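Long-range contacts in NOL1/NOP2/sun family protein (Enterococcus faecium, PDB 3M4X), which probably methylates ribosomal RNA, joining a methyltransferase domain of the RsmB/F family to an RNA-binding PUA-like domain: residues K38-N43 against G85-Q90; N43-A48 against E151-S156; E91-I96 against E293-A298. All coordinates share one frame; numbering follows the deposited sequence.

Contact 1: residues K38-N43 against G85-Q90; sequences KGFRWN and GYEYSQ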
# COMPACT_ATOMS: atom_id res chain seq x y z
N LYS A 38 11.71 -5.71 -12.50
CA LYS A 38 11.69 -4.63 -11.52
C LYS A 38 10.80 -3.49 -12.01
O LYS A 38 10.78 -3.17 -13.21
CB LYS A 38 13.11 -4.16 -11.23
CG LYS A 38 14.02 -5.29 -10.76
CD LYS A 38 15.52 -4.93 -10.82
CE LYS A 38 16.12 -5.20 -12.20
NZ LYS A 38 17.56 -4.78 -12.32
N GLY A 39 10.06 -2.87 -11.09
CA GLY A 39 9.12 -1.82 -11.45
C GLY A 39 8.83 -0.87 -10.31
O GLY A 39 9.24 -1.09 -9.17
N PHE A 40 8.12 0.20 -10.63
CA PHE A 40 7.68 1.16 -9.63
C PHE A 40 6.49 1.89 -10.19
O PHE A 40 6.19 1.76 -11.37
CB PHE A 40 8.80 2.15 -9.27
CG PHE A 40 9.22 3.04 -10.41
CD1 PHE A 40 8.72 4.33 -10.52
CD2 PHE A 40 10.14 2.60 -11.36
CE1 PHE A 40 9.13 5.16 -11.56
CE2 PHE A 40 10.55 3.42 -12.40
CZ PHE A 40 10.04 4.70 -12.50
N ARG A 41 5.81 2.65 -9.34
CA ARG A 41 4.65 3.44 -9.74
C ARG A 41 4.81 4.91 -9.37
O ARG A 41 5.43 5.25 -8.36
CB ARG A 41 3.37 2.92 -9.08
CG ARG A 41 2.79 1.66 -9.69
CD ARG A 41 1.54 1.23 -8.93
NE ARG A 41 1.91 0.63 -7.66
CZ ARG A 41 1.75 1.20 -6.47
NH1 ARG A 41 1.18 2.38 -6.35
NH2 ARG A 41 2.16 0.56 -5.40
N TRP A 42 4.25 5.77 -10.21
CA TRP A 42 4.09 7.17 -9.86
C TRP A 42 2.80 7.35 -9.05
O TRP A 42 1.99 6.42 -8.92
CB TRP A 42 4.14 8.08 -11.10
CG TRP A 42 3.08 7.83 -12.13
CD1 TRP A 42 3.11 6.92 -13.15
CD2 TRP A 42 1.82 8.51 -12.24
NE1 TRP A 42 1.96 7.00 -13.90
CE2 TRP A 42 1.15 7.96 -13.35
CE3 TRP A 42 1.21 9.54 -11.52
CZ2 TRP A 42 -0.11 8.40 -13.76
CZ3 TRP A 42 -0.04 9.98 -11.92
CH2 TRP A 42 -0.68 9.41 -13.03
N ASN A 43 2.63 8.55 -8.51
CA ASN A 43 1.64 8.80 -7.48
C ASN A 43 0.67 9.92 -7.88
O ASN A 43 1.03 11.10 -7.85
CB ASN A 43 2.35 9.13 -6.17
CG ASN A 43 1.40 9.18 -4.99
OD1 ASN A 43 0.20 9.13 -5.18
ND2 ASN A 43 1.94 9.29 -3.79
N GLY A 85 7.75 10.64 -1.94
CA GLY A 85 6.65 9.74 -2.26
C GLY A 85 6.13 9.77 -3.69
O GLY A 85 4.98 9.43 -3.93
N TYR A 86 6.98 10.17 -4.63
CA TYR A 86 6.57 10.25 -6.03
C TYR A 86 6.79 8.93 -6.74
O TYR A 86 6.41 8.75 -7.89
CB TYR A 86 7.30 11.40 -6.76
CG TYR A 86 6.61 12.75 -6.56
CD1 TYR A 86 6.44 13.28 -5.30
CD2 TYR A 86 6.10 13.45 -7.65
CE1 TYR A 86 5.78 14.52 -5.11
CE2 TYR A 86 5.47 14.67 -7.49
CZ TYR A 86 5.31 15.20 -6.22
OH TYR A 86 4.67 16.41 -6.07
N GLU A 87 7.43 8.00 -6.05
CA GLU A 87 7.69 6.69 -6.61
C GLU A 87 7.59 5.65 -5.53
O GLU A 87 8.05 5.86 -4.41
CB GLU A 87 9.08 6.60 -7.23
CG GLU A 87 9.28 7.58 -8.35
CD GLU A 87 10.65 7.48 -8.97
OE1 GLU A 87 10.80 7.98 -10.09
OE2 GLU A 87 11.56 6.89 -8.34
N TYR A 88 6.96 4.54 -5.88
CA TYR A 88 6.89 3.37 -5.02
C TYR A 88 7.39 2.19 -5.83
O TYR A 88 6.83 1.88 -6.89
CB TYR A 88 5.45 3.11 -4.57
CG TYR A 88 5.37 2.26 -3.33
CD1 TYR A 88 5.25 2.85 -2.08
CD2 TYR A 88 5.45 0.87 -3.40
CE1 TYR A 88 5.20 2.08 -0.94
CE2 TYR A 88 5.40 0.09 -2.26
CZ TYR A 88 5.28 0.71 -1.03
OH TYR A 88 5.23 -0.04 0.12
N SER A 89 8.46 1.56 -5.38
CA SER A 89 8.96 0.39 -6.10
C SER A 89 8.13 -0.84 -5.75
O SER A 89 7.82 -1.08 -4.59
CB SER A 89 10.46 0.16 -5.86
OG SER A 89 10.74 -0.02 -4.49
N GLN A 90 7.75 -1.58 -6.78
CA GLN A 90 6.86 -2.73 -6.65
C GLN A 90 7.11 -3.64 -7.84
O GLN A 90 7.21 -3.17 -8.97
CB GLN A 90 5.40 -2.26 -6.65
CG GLN A 90 4.42 -3.38 -6.39
CD GLN A 90 2.99 -2.92 -6.44
OE1 GLN A 90 2.66 -1.90 -7.06
NE2 GLN A 90 2.11 -3.68 -5.80
O HOH W 1 4.47 10.65 -8.86

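Contact 2: residues N43-A48 against E151-S156; sequences NPLKPA and ERWGVS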
# COMPACT_ATOMS: atom_id res chain seq x y z
N ASN A 43 2.63 8.55 -8.51
CA ASN A 43 1.64 8.80 -7.48
C ASN A 43 0.67 9.92 -7.88
O ASN A 43 1.03 11.10 -7.85
CB ASN A 43 2.35 9.13 -6.17
CG ASN A 43 1.40 9.18 -4.99
OD1 ASN A 43 0.20 9.13 -5.18
ND2 ASN A 43 1.94 9.29 -3.79
N PRO A 44 -0.57 9.54 -8.26
CA PRO A 44 -1.62 10.48 -8.66
C PRO A 44 -2.12 11.31 -7.49
O PRO A 44 -2.82 12.30 -7.69
CB PRO A 44 -2.76 9.57 -9.14
CG PRO A 44 -2.21 8.16 -9.14
CD PRO A 44 -1.01 8.13 -8.28
N LEU A 45 -1.77 10.92 -6.27
CA LEU A 45 -2.10 11.74 -5.10
C LEU A 45 -1.24 13.01 -5.01
O LEU A 45 -1.63 13.97 -4.34
CB LEU A 45 -1.96 10.92 -3.81
CG LEU A 45 -2.84 9.66 -3.75
CD1 LEU A 45 -2.53 8.87 -2.50
CD2 LEU A 45 -4.33 10.02 -3.83
N LYS A 46 -0.09 13.01 -5.69
CA LYS A 46 0.86 14.11 -5.58
C LYS A 46 0.65 15.21 -6.62
O LYS A 46 0.19 14.95 -7.72
CB LYS A 46 2.30 13.58 -5.69
CG LYS A 46 2.68 12.56 -4.62
CD LYS A 46 2.92 13.25 -3.28
CE LYS A 46 3.15 12.22 -2.20
NZ LYS A 46 3.87 12.76 -1.03
N PRO A 47 0.97 16.46 -6.25
CA PRO A 47 1.01 17.56 -7.24
C PRO A 47 1.92 17.21 -8.41
O PRO A 47 3.10 16.97 -8.18
CB PRO A 47 1.64 18.73 -6.45
CG PRO A 47 1.46 18.40 -5.01
CD PRO A 47 1.38 16.89 -4.90
N ALA A 48 1.40 17.21 -9.63
CA ALA A 48 2.22 16.88 -10.81
C ALA A 48 2.99 15.58 -10.67
O ALA A 48 4.16 15.50 -11.02
CB ALA A 48 3.20 18.03 -11.12
N GLU A 151 2.52 7.31 5.00
CA GLU A 151 2.84 8.71 5.19
C GLU A 151 3.66 9.30 4.03
O GLU A 151 3.38 10.40 3.57
CB GLU A 151 3.60 8.86 6.51
CG GLU A 151 4.03 10.27 6.81
CD GLU A 151 4.95 10.32 8.00
OE1 GLU A 151 6.14 10.00 7.83
OE2 GLU A 151 4.49 10.67 9.10
N ARG A 152 4.65 8.56 3.55
CA ARG A 152 5.50 9.07 2.48
C ARG A 152 4.68 9.31 1.22
O ARG A 152 4.88 10.31 0.50
CB ARG A 152 6.68 8.12 2.21
CG ARG A 152 7.62 8.55 1.07
CD ARG A 152 8.86 7.63 0.97
NE ARG A 152 8.46 6.25 0.70
CZ ARG A 152 8.34 5.73 -0.52
NH1 ARG A 152 8.60 6.46 -1.60
NH2 ARG A 152 7.95 4.47 -0.66
N TRP A 153 3.74 8.39 1.00
CA TRP A 153 2.91 8.33 -0.19
C TRP A 153 1.87 9.43 -0.13
O TRP A 153 1.21 9.71 -1.12
CB TRP A 153 2.23 6.95 -0.26
CG TRP A 153 1.67 6.56 -1.61
CD1 TRP A 153 0.37 6.25 -1.90
CD2 TRP A 153 2.41 6.41 -2.84
NE1 TRP A 153 0.25 5.93 -3.24
CE2 TRP A 153 1.49 6.02 -3.83
CE3 TRP A 153 3.76 6.57 -3.19
CZ2 TRP A 153 1.87 5.79 -5.16
CZ3 TRP A 153 4.13 6.35 -4.52
CH2 TRP A 153 3.19 5.97 -5.48
N GLY A 154 1.72 10.03 1.05
CA GLY A 154 0.80 11.15 1.21
C GLY A 154 -0.65 10.77 1.42
O GLY A 154 -1.56 11.53 1.10
N VAL A 155 -0.89 9.59 1.99
CA VAL A 155 -2.26 9.11 2.20
C VAL A 155 -2.84 9.74 3.45
O VAL A 155 -2.25 9.65 4.52
CB VAL A 155 -2.27 7.58 2.37
CG1 VAL A 155 -3.72 7.06 2.58
CG2 VAL A 155 -1.59 6.93 1.18
N SER A 156 -4.00 10.36 3.30
CA SER A 156 -4.60 11.09 4.41
C SER A 156 -5.80 10.38 5.04
O SER A 156 -6.26 10.79 6.08
CB SER A 156 -5.00 12.49 3.97
OG SER A 156 -5.84 12.43 2.83

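Contact 3: residues E91-I96 against E293-A298; sequences EPSAMI and EGHFVA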
# COMPACT_ATOMS: atom_id res chain seq x y z
N GLU A 91 7.23 -4.94 -7.60
CA GLU A 91 7.55 -5.84 -8.70
C GLU A 91 6.34 -5.94 -9.62
O GLU A 91 5.20 -5.91 -9.17
CB GLU A 91 8.01 -7.21 -8.20
CG GLU A 91 6.93 -8.23 -8.01
CD GLU A 91 6.75 -9.13 -9.21
OE1 GLU A 91 7.44 -8.94 -10.25
OE2 GLU A 91 5.91 -10.04 -9.11
N PRO A 92 6.58 -5.99 -10.94
CA PRO A 92 5.55 -5.90 -11.98
C PRO A 92 4.33 -6.81 -11.86
O PRO A 92 3.22 -6.33 -12.09
CB PRO A 92 6.34 -6.17 -13.26
CG PRO A 92 7.65 -5.53 -12.96
CD PRO A 92 7.93 -5.83 -11.51
N SER A 93 4.50 -8.08 -11.53
CA SER A 93 3.32 -8.94 -11.42
C SER A 93 2.53 -8.65 -10.14
O SER A 93 1.31 -8.82 -10.11
CB SER A 93 3.67 -10.43 -11.56
OG SER A 93 4.15 -10.99 -10.35
N ALA A 94 3.22 -8.22 -9.10
CA ALA A 94 2.55 -7.86 -7.85
C ALA A 94 1.54 -6.71 -8.07
O ALA A 94 0.53 -6.62 -7.38
CB ALA A 94 3.58 -7.49 -6.78
N MSE A 95 1.82 -5.85 -9.04
CA MSE A 95 0.92 -4.73 -9.32
C MSE A 95 -0.46 -5.19 -9.77
O MSE A 95 -1.42 -4.42 -9.74
CB MSE A 95 1.51 -3.83 -10.40
CG MSE A 95 2.83 -3.18 -10.03
SE MSE A 95 3.33 -1.96 -11.48
CE MSE A 95 5.16 -1.54 -10.91
N ILE A 96 -0.55 -6.45 -10.20
CA ILE A 96 -1.81 -6.96 -10.72
C ILE A 96 -2.87 -6.98 -9.63
O ILE A 96 -4.06 -6.81 -9.89
CB ILE A 96 -1.66 -8.39 -11.30
CG1 ILE A 96 -2.88 -8.76 -12.14
CG2 ILE A 96 -1.48 -9.42 -10.18
CD1 ILE A 96 -3.15 -7.81 -13.25
N GLU A 293 7.07 -11.98 -12.04
CA GLU A 293 7.61 -13.09 -11.29
C GLU A 293 6.67 -14.29 -11.11
O GLU A 293 7.11 -15.44 -11.13
CB GLU A 293 8.11 -12.59 -9.94
CG GLU A 293 9.33 -11.69 -10.10
CD GLU A 293 10.44 -12.38 -10.88
OE1 GLU A 293 10.84 -11.88 -11.96
OE2 GLU A 293 10.91 -13.44 -10.42
N GLY A 294 5.39 -14.02 -10.94
CA GLY A 294 4.44 -15.08 -10.67
C GLY A 294 3.45 -14.67 -9.60
O GLY A 294 3.81 -14.31 -8.49
N HIS A 295 2.18 -14.74 -9.96
CA HIS A 295 1.10 -14.35 -9.06
C HIS A 295 -0.18 -15.08 -9.43
O HIS A 295 -0.39 -15.51 -10.57
CB HIS A 295 0.89 -12.84 -9.11
CG HIS A 295 1.33 -12.12 -7.87
ND1 HIS A 295 2.62 -11.66 -7.68
CD2 HIS A 295 0.65 -11.81 -6.74
CE1 HIS A 295 2.71 -11.09 -6.49
NE2 HIS A 295 1.53 -11.17 -5.90
N PHE A 296 -1.04 -15.23 -8.43
CA PHE A 296 -2.40 -15.68 -8.63
C PHE A 296 -3.32 -14.61 -8.04
O PHE A 296 -3.06 -14.13 -6.94
CB PHE A 296 -2.61 -17.02 -7.91
CG PHE A 296 -4.01 -17.52 -7.97
CD1 PHE A 296 -4.48 -18.17 -9.11
CD2 PHE A 296 -4.86 -17.39 -6.88
CE1 PHE A 296 -5.78 -18.66 -9.17
CE2 PHE A 296 -6.16 -17.88 -6.92
CZ PHE A 296 -6.62 -18.51 -8.06
N VAL A 297 -4.37 -14.23 -8.76
CA VAL A 297 -5.36 -13.30 -8.23
C VAL A 297 -6.78 -13.70 -8.57
O VAL A 297 -7.05 -14.17 -9.67
CB VAL A 297 -5.16 -11.85 -8.74
CG1 VAL A 297 -6.14 -10.92 -8.01
CG2 VAL A 297 -3.77 -11.39 -8.48
N ALA A 298 -7.69 -13.47 -7.63
CA ALA A 298 -9.11 -13.74 -7.85
C ALA A 298 -9.96 -12.63 -7.24
O ALA A 298 -9.63 -12.08 -6.18
CB ALA A 298 -9.48 -15.11 -7.26

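Contact 1: residues K38-N43 against G85-Q90
The guanidinium of Arg41 has Tyr88 CB over one face and Gln90 OE1 at its edge, close to its plane. The Arg41 chain bends at chi3 (-75°), which places NE, and NE donates to Gln90 OE1 over 2.7 Å, nearly along the C=O axis, although the guanidinium and amide planes stand 73° apart. Phe40 and the chain of Glu87 meet obliquely, ring carbon CE1 lying 3.6 Å from Glu87 OE1. Between Arg41 and Phe40, whose side chains lie on opposite faces of the sheet, runs antiparallel pairing: Arg41 and Tyr88 form a hydrogen-bonded pair through Arg41 N to Tyr88 O (2.8 Å) and Tyr88 N to Arg41 O (3.0 Å), while Phe40 faces Ser89 as the non-hydrogen-bonded pair. Past the strands, a water accepts from Asn43 N and donates to Tyr86 O. Asn43 ND2 also bonds Gly85 O at 3.0 Å, with the oxygen in its own amide plane, and gives another bond to Trp153 O. The strand pairing forms one edge of the three-stranded antiparallel sheet of the N-terminal domain. Because Gln90 NE2 is held by Gln122 OE1, the amide is fixed with its oxygen toward Arg41, where the buried positive charge would probably polarise it.

Contact 2: residues N43-A48 against E151-S156
Asn43 and Trp153 reach toward each other tip to tip, and the carboxamide lies stacked on the indole with the two planes 12° apart. CG is anti to the backbone N (chi1 -170°), which sets it over the indole; ND2 lies 3.1 Å above the ring plane, over its centre, while CB makes a CH-pi contact with the six-membered ring. The same ND2 donates to Trp153 O at 2.8 Å, nearly in the amide plane. Asn43 OD1 instead accepts from Leu45 N at 2.9 Å, the donor standing above the carbonyl plane, so both ends of the amide are engaged. Leu45 crosses the indole at about a right angle, bringing CD1 within 4.0 Å of Trp153 CD1, and the same methyl approaches Val155. Lys46 bends at chi2 (-75°), and farther out its CE passes 3.4 Å from Trp153 O; NZ then bonds Arg152 O at 3.1 Å as well as the carbonyls of Ala84 and Leu390. Such a cation would suit the negative end of a helix. The arrangement joins an Asx turn within a type I beta turn to the Schellman motif at Gly154, which ends helix 140-153 in the beta-alpha-beta crossover between parallel strands 132-136 and 158-161 of the Rossmann-like methyltransferase sheet.

Contact 3: residues E91-I96 against E293-A298
Ser93 and His295 meet at the centre of a buried contact, polar at one end and apolar at the other, between the chain entering helix 95-101 and the start of strand 295-302. Ser93 OG, placed between its backbone N and carbonyl carbon (chi1 82°), accepts from His295 ND1 at 3.1 Å, lying somewhat out of the imidazole plane. Gly294 N adds a weak bond to the same oxygen at 3.3 Å. A hydroxyl so occupied can still donate, and Glu91 OE2 is its acceptor, although the modelled separation is too short to be trusted in detail. Glu91 also receives weak bonds from the backbone N atoms of Ser93 and Ala94, and its OE2 sits at the edge of the imidazole. Ala94 CA lies over a face of that ring, 3.9 Å from its centroid, as a CH-pi contact. Glu91 OE1 packs 3.3 Å from Glu293 CG, but the Glu293 chain bends at chi2 (-55°) and its carboxylate turns to a salt bridge with Arg192; OE1 of Glu91 and OE1 of Glu293 stay 4.8 Å apart. At the apolar end Ile96 and Val297 slide past each other in opposite directions, their CG2 methyls 3.5 Å apart, tighter than a usual carbon contact. Strand 295-302 runs antiparallel to both 228-234 and 283-285, and Val297 extends the packing to Val97 and Ala100 of helix 95-101.

Overall arrangement
Contacts 1 and 3 are buried, whereas contact 2 is partly buried, with Leu45 and Gly154 in touch with solvent. Asn43 belongs to both contact 1 and contact 2, which also meet through Tyr86 OH to Pro47 O and Glu87 O to Arg152 NH1, so the strand pairing lies directly beside the bonds to the last turn of helix 140-153. Contact 3 follows contact 1 along the chain: Met95 packs against Gln90 and Phe40 where strand 88-89 leads into helix 95-101. Contacts 2 and 3 do not touch, their nearest atoms being about 9 Å apart. Backbone pairing dominates contact 1, side chains binding helix carbonyls mark contact 2, and a serine-centred polar network beside apolar packing distinguishes contact 3.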